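Local atomic coordinates of ribonucleoside-diphosphate reductase, alpha chain (Actinobacillus ureae ATCC 25976, PDB entry 6DQX), a protein that probably reduces ribonucleoside diphosphates to deoxyribonucleotides as the catalytic alpha subunit of a class Id ribonucleotide reductase. Residues Q381-F395 / G403-A415. Sequence-based numbering, arbitrary orientation.
Sequences QEKTLKASQELAKRF and GYGRRNTTLMSIA. With EDO (1,2-ethanediol), chain F.
S388 meets the loop 403-415 with both its hydroxyl and its carbonyl. With OG anti to the backbone N (chi1 -166°), the hydroxyl leaves the helix towards N408 and donates to OD1 at 2.7 Å, while N408 ND2 is spent on R344 O, so both ends of the buried amide are satisfied. S388 O takes a second donor besides A392 N: R407 N, at 3.1 Å, arrives over the opposite face of the carbonyl plane in a well-bent bond. A392 suits this close approach, its methyl 3.5 Å from R406 C; G405 suits its positive phi, and its O lies 3.4 Å from Q389 CG. The R406 chain passes S388 OG and crosses L385 at about a right angle (CD to CD1 3.8 Å), then its guanidinium returns to the loop, NH2 bonding T409 O nearly straight (163°).

R407 CB packs on L391 CB; the chain bends at chi2 (79°), setting one guanidinium face over the CB methylene of F395, 3.4 Å from CZ. NH1 bonds to G396. A 1,2-ethanediol, probably from crystallisation, puts C2 over one face of the F395 ring and is gripped by D317, S321 and R407 NH2 (3.0 Å to O2). L411 and T384 run antiparallel, CB to CB 4.0 Å; M412 SD lies near T384 OG1, which bonds back to L380 O.

Within the reductase barrel domain, the loop thus joins helix 367-395 to strand 347-351, where L411 and S413 bond L348: mostly apolar contacts at L411 and M412, hydrogen bonds at S388. R407 NE forms a salt bridge to D317 OD2 of helix 308-327, so the arginine probably keeps its charge while linking both helices.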
loop_
_atom_site.group_PDB
_atom_site.type_symbol
_atom_site.label_atom_id
_atom_site.label_comp_id
_atom_site.label_asym_id
_atom_site.label_seq_id
_atom_site.Cartn_x
_atom_site.Cartn_y
_atom_site.Cartn_z
ATOM N N GLN A 381 -23.977 -27.610 -18.963
ATOM C CA GLN A 381 -24.863 -26.491 -18.630
ATOM C C GLN A 381 -26.145 -27.008 -17.960
ATOM O O GLN A 381 -26.601 -26.470 -16.947
ATOM C CB GLN A 381 -25.212 -25.679 -19.864
ATOM C CG GLN A 381 -26.119 -24.484 -19.593
ATOM C CD GLN A 381 -26.755 -23.873 -20.823
ATOM O OE1 GLN A 381 -27.322 -24.588 -21.678
ATOM N NE2 GLN A 381 -26.741 -22.534 -20.889
ATOM N N GLU A 382 -26.702 -28.080 -18.530
ATOM C CA GLU A 382 -27.975 -28.607 -18.033
ATOM C C GLU A 382 -27.842 -29.206 -16.651
ATOM O O GLU A 382 -28.683 -28.964 -15.769
ATOM C CB GLU A 382 -28.530 -29.651 -19.021
ATOM C CG GLU A 382 -29.016 -29.014 -20.313
ATOM C CD GLU A 382 -29.353 -30.009 -21.427
ATOM O OE1 GLU A 382 -29.126 -31.222 -21.246
ATOM O OE2 GLU A 382 -29.820 -29.570 -22.513
ATOM N N LYS A 383 -26.791 -29.996 -16.466
ATOM C CA LYS A 383 -26.591 -30.734 -15.226
ATOM C C LYS A 383 -26.210 -29.828 -14.063
ATOM O O LYS A 383 -26.758 -29.970 -12.954
ATOM C CB LYS A 383 -25.590 -31.868 -15.436
ATOM C CG LYS A 383 -26.202 -32.965 -16.298
ATOM C CD LYS A 383 -25.210 -33.988 -16.787
ATOM C CE LYS A 383 -24.880 -35.072 -15.790
ATOM N NZ LYS A 383 -26.073 -35.825 -15.262
ATOM N N THR A 384 -25.329 -28.864 -14.322
ATOM C CA THR A 384 -24.952 -27.886 -13.261
ATOM C C THR A 384 -26.135 -26.991 -12.855
ATOM O O THR A 384 -26.345 -26.739 -11.671
ATOM C CB THR A 384 -23.733 -27.020 -13.646
ATOM O OG1 THR A 384 -23.958 -26.321 -14.871
ATOM C CG2 THR A 384 -22.496 -27.871 -13.769
ATOM N N LEU A 385 -26.927 -26.521 -13.820
ATOM C CA LEU A 385 -28.103 -25.747 -13.490
ATOM C C LEU A 385 -29.125 -26.564 -12.678
ATOM O O LEU A 385 -29.679 -26.080 -11.698
ATOM C CB LEU A 385 -28.784 -25.199 -14.755
ATOM C CG LEU A 385 -30.081 -24.430 -14.557
ATOM C CD1 LEU A 385 -29.885 -23.290 -13.546
ATOM C CD2 LEU A 385 -30.610 -23.900 -15.893
ATOM N N LYS A 386 -29.362 -27.793 -13.092
ATOM C CA LYS A 386 -30.262 -28.678 -12.348
ATOM C C LYS A 386 -29.815 -28.802 -10.905
ATOM O O LYS A 386 -30.620 -28.707 -9.986
ATOM C CB LYS A 386 -30.301 -30.050 -13.010
ATOM C CG LYS A 386 -31.169 -31.078 -12.294
ATOM C CD LYS A 386 -31.134 -32.413 -13.009
ATOM C CE LYS A 386 -29.783 -33.078 -12.850
ATOM N NZ LYS A 386 -29.823 -34.554 -13.022
ATOM N N ALA A 387 -28.513 -29.003 -10.716
ATOM C CA ALA A 387 -27.951 -29.145 -9.395
ATOM C C ALA A 387 -28.146 -27.865 -8.548
ATOM O O ALA A 387 -28.538 -27.933 -7.374
ATOM C CB ALA A 387 -26.485 -29.562 -9.483
ATOM N N SER A 388 -27.969 -26.703 -9.169
ATOM C CA SER A 388 -28.134 -25.421 -8.468
ATOM C C SER A 388 -29.601 -25.198 -8.076
ATOM O O SER A 388 -29.890 -24.693 -6.998
ATOM C CB SER A 388 -27.677 -24.256 -9.326
ATOM O OG SER A 388 -27.535 -23.092 -8.541
ATOM N N GLN A 389 -30.514 -25.618 -8.949
ATOM C CA GLN A 389 -31.959 -25.608 -8.619
ATOM C C GLN A 389 -32.302 -26.500 -7.425
ATOM O O GLN A 389 -33.032 -26.075 -6.542
ATOM C CB GLN A 389 -32.797 -25.996 -9.852
ATOM C CG GLN A 389 -32.758 -24.953 -10.974
ATOM C CD GLN A 389 -33.257 -25.475 -12.311
ATOM O OE1 GLN A 389 -33.376 -26.669 -12.520
ATOM N NE2 GLN A 389 -33.527 -24.576 -13.220
ATOM N N GLU A 390 -31.762 -27.721 -7.380
ATOM C CA GLU A 390 -31.950 -28.644 -6.248
ATOM C C GLU A 390 -31.357 -28.078 -4.952
ATOM O O GLU A 390 -31.960 -28.185 -3.866
ATOM C CB GLU A 390 -31.282 -30.002 -6.501
ATOM C CG GLU A 390 -31.850 -30.780 -7.680
ATOM C CD GLU A 390 -30.956 -31.906 -8.189
ATOM O OE1 GLU A 390 -29.812 -32.140 -7.689
ATOM O OE2 GLU A 390 -31.417 -32.579 -9.127
ATOM N N LEU A 391 -30.174 -27.476 -5.075
ATOM C CA LEU A 391 -29.555 -26.819 -3.935
ATOM C C LEU A 391 -30.403 -25.692 -3.340
ATOM O O LEU A 391 -30.395 -25.501 -2.125
ATOM C CB LEU A 391 -28.172 -26.278 -4.302
ATOM C CG LEU A 391 -27.060 -27.298 -4.494
ATOM C CD1 LEU A 391 -25.881 -26.677 -5.271
ATOM C CD2 LEU A 391 -26.591 -27.873 -3.155
ATOM N N ALA A 392 -31.091 -24.910 -4.179
ATOM C CA ALA A 392 -31.970 -23.862 -3.669
ATOM C C ALA A 392 -33.186 -24.454 -2.921
ATOM O O ALA A 392 -33.618 -23.902 -1.907
ATOM C CB ALA A 392 -32.430 -22.959 -4.792
ATOM N N LYS A 393 -33.713 -25.562 -3.421
ATOM C CA LYS A 393 -34.803 -26.275 -2.736
ATOM C C LYS A 393 -34.361 -26.781 -1.379
ATOM O O LYS A 393 -35.128 -26.717 -0.431
ATOM C CB LYS A 393 -35.315 -27.457 -3.554
ATOM C CG LYS A 393 -36.050 -27.055 -4.801
ATOM C CD LYS A 393 -36.789 -28.227 -5.443
ATOM C CE LYS A 393 -37.720 -27.734 -6.544
ATOM N NZ LYS A 393 -37.016 -26.867 -7.538
ATOM N N ARG A 394 -33.139 -27.298 -1.292
ATOM C CA ARG A 394 -32.615 -27.838 -0.039
ATOM C C ARG A 394 -32.193 -26.747 0.961
ATOM O O ARG A 394 -32.516 -26.839 2.151
ATOM C CB ARG A 394 -31.448 -28.788 -0.297
ATOM C CG ARG A 394 -31.027 -29.572 0.944
ATOM C CD ARG A 394 -30.157 -30.786 0.623
ATOM N NE ARG A 394 -30.582 -31.979 1.376
ATOM C CZ ARG A 394 -30.793 -33.200 0.860
ATOM N NH1 ARG A 394 -31.177 -34.187 1.667
ATOM N NH2 ARG A 394 -30.606 -33.472 -0.437
ATOM N N PHE A 395 -31.471 -25.727 0.492
ATOM C CA PHE A 395 -30.799 -24.763 1.383
ATOM C C PHE A 395 -31.276 -23.310 1.290
ATOM O O PHE A 395 -30.860 -22.487 2.090
ATOM C CB PHE A 395 -29.276 -24.793 1.128
ATOM C CG PHE A 395 -28.648 -26.151 1.350
ATOM C CD1 PHE A 395 -28.505 -26.659 2.641
ATOM C CD2 PHE A 395 -28.223 -26.924 0.284
ATOM C CE1 PHE A 395 -27.936 -27.905 2.849
ATOM C CE2 PHE A 395 -27.657 -28.165 0.485
ATOM C CZ PHE A 395 -27.515 -28.661 1.773
ATOM N N GLY A 403 -36.467 -15.576 -5.629
ATOM C CA GLY A 403 -37.465 -15.730 -6.694
ATOM C C GLY A 403 -36.945 -16.229 -8.025
ATOM O O GLY A 403 -37.729 -16.426 -8.952
ATOM N N TYR A 404 -35.624 -16.409 -8.139
ATOM C CA TYR A 404 -34.994 -16.862 -9.355
ATOM C C TYR A 404 -34.868 -18.377 -9.502
ATOM O O TYR A 404 -34.683 -18.830 -10.615
ATOM C CB TYR A 404 -33.616 -16.205 -9.574
ATOM C CG TYR A 404 -33.726 -14.772 -10.071
ATOM C CD1 TYR A 404 -33.923 -13.719 -9.187
ATOM C CD2 TYR A 404 -33.623 -14.480 -11.411
ATOM C CE1 TYR A 404 -34.026 -12.410 -9.643
ATOM C CE2 TYR A 404 -33.722 -13.170 -11.882
ATOM C CZ TYR A 404 -33.909 -12.142 -10.989
ATOM O OH TYR A 404 -34.010 -10.835 -11.412
ATOM N N GLY A 405 -34.964 -19.129 -8.413
ATOM C CA GLY A 405 -35.076 -20.584 -8.464
ATOM C C GLY A 405 -33.790 -21.386 -8.500
ATOM O O GLY A 405 -33.826 -22.586 -8.803
ATOM N N ARG A 406 -32.649 -20.753 -8.194
ATOM C CA ARG A 406 -31.406 -21.484 -8.006
ATOM C C ARG A 406 -30.586 -20.863 -6.889
ATOM O O ARG A 406 -30.909 -19.775 -6.404
ATOM C CB ARG A 406 -30.608 -21.560 -9.304
ATOM C CG ARG A 406 -30.121 -20.224 -9.841
ATOM C CD ARG A 406 -29.235 -20.448 -11.064
ATOM N NE ARG A 406 -28.672 -19.169 -11.493
ATOM C CZ ARG A 406 -29.325 -18.182 -12.112
ATOM N NH1 ARG A 406 -30.610 -18.289 -12.458
ATOM N NH2 ARG A 406 -28.678 -17.053 -12.421
ATOM N N ARG A 407 -29.553 -21.603 -6.504
ATOM C CA ARG A 407 -28.685 -21.292 -5.367
ATOM C C ARG A 407 -27.506 -20.356 -5.728
ATOM O O ARG A 407 -26.982 -19.649 -4.846
ATOM C CB ARG A 407 -28.137 -22.629 -4.854
ATOM C CG ARG A 407 -27.206 -22.611 -3.653
ATOM C CD ARG A 407 -27.959 -22.462 -2.370
ATOM N NE ARG A 407 -27.102 -22.755 -1.220
ATOM C CZ ARG A 407 -27.290 -22.263 -0.006
ATOM N NH1 ARG A 407 -28.313 -21.456 0.247
ATOM N NH2 ARG A 407 -26.442 -22.572 0.967
ATOM N N ASN A 408 -27.063 -20.417 -6.986
ATOM C CA ASN A 408 -25.797 -19.835 -7.461
ATOM C C ASN A 408 -26.020 -18.969 -8.679
ATOM O O ASN A 408 -26.673 -19.386 -9.627
ATOM C CB ASN A 408 -24.873 -20.962 -7.838
ATOM C CG ASN A 408 -24.794 -22.008 -6.754
ATOM O OD1 ASN A 408 -25.418 -23.077 -6.860
ATOM N ND2 ASN A 408 -24.094 -21.683 -5.660
ATOM N N THR A 409 -25.479 -17.746 -8.669
ATOM C CA THR A 409 -25.757 -16.810 -9.760
ATOM C C THR A 409 -25.155 -17.295 -11.068
ATOM O O THR A 409 -25.777 -17.159 -12.145
ATOM C CB THR A 409 -25.260 -15.379 -9.474
ATOM O OG1 THR A 409 -23.874 -15.421 -9.140
ATOM C CG2 THR A 409 -26.070 -14.737 -8.370
ATOM N N THR A 410 -23.963 -17.886 -10.949
ATOM C CA THR A 410 -23.256 -18.513 -12.041
ATOM C C THR A 410 -22.782 -19.896 -11.606
ATOM O O THR A 410 -22.544 -20.139 -10.422
ATOM C CB THR A 410 -22.013 -17.677 -12.475
ATOM O OG1 THR A 410 -21.053 -17.650 -11.403
ATOM C CG2 THR A 410 -22.461 -16.270 -12.869
ATOM N N LEU A 411 -22.639 -20.786 -12.577
ATOM C CA LEU A 411 -22.220 -22.156 -12.380
ATOM C C LEU A 411 -20.906 -22.546 -13.073
ATOM O O LEU A 411 -20.185 -23.397 -12.529
ATOM C CB LEU A 411 -23.316 -23.113 -12.867
ATOM C CG LEU A 411 -24.504 -23.362 -11.918
ATOM C CD1 LEU A 411 -24.008 -23.855 -10.552
ATOM C CD2 LEU A 411 -25.380 -22.145 -11.769
ATOM N N MET A 412 -20.592 -21.962 -14.224
ATOM C CA MET A 412 -19.477 -22.459 -15.056
ATOM C C MET A 412 -18.493 -21.424 -15.540
ATOM O O MET A 412 -18.876 -20.338 -15.944
ATOM C CB MET A 412 -20.018 -23.233 -16.283
ATOM C CG MET A 412 -20.660 -24.559 -15.911
ATOM S SD MET A 412 -21.369 -25.414 -17.333
ATOM C CE MET A 412 -19.803 -25.816 -18.108
ATOM N N SER A 413 -17.223 -21.809 -15.544
ATOM C CA SER A 413 -16.159 -20.959 -16.052
ATOM C C SER A 413 -15.010 -21.855 -16.433
ATOM O O SER A 413 -14.728 -22.839 -15.727
ATOM C CB SER A 413 -15.706 -19.956 -14.965
ATOM O OG SER A 413 -15.126 -20.619 -13.868
ATOM N N ILE A 414 -14.276 -21.496 -17.475
ATOM C CA ILE A 414 -13.189 -22.374 -17.936
ATOM C C ILE A 414 -11.826 -21.770 -17.623
ATOM O O ILE A 414 -11.221 -21.073 -18.434
ATOM C CB ILE A 414 -13.332 -22.741 -19.446
ATOM C CG1 ILE A 414 -14.752 -23.193 -19.771
ATOM C CG2 ILE A 414 -12.278 -23.763 -19.860
ATOM C CD1 ILE A 414 -15.280 -24.330 -18.929
ATOM N N ALA A 415 -11.370 -22.040 -16.409
ATOM C CA ALA A 415 -10.053 -21.607 -15.953
ATOM C C ALA A 415 -8.885 -22.399 -16.583
ATOM O O ALA A 415 -9.065 -23.511 -17.092
ATOM C CB ALA A 415 -9.990 -21.722 -14.446
HETATM C C1 EDO F . -24.376 -26.208 2.769
HETATM O O1 EDO F . -23.102 -25.640 3.105
HETATM C C2 EDO F . -24.693 -26.055 1.291
HETATM O O2 EDO F . -24.426 -24.731 0.843
HETATM O O HOH W 1 -35.259 -24.464 -6.819
#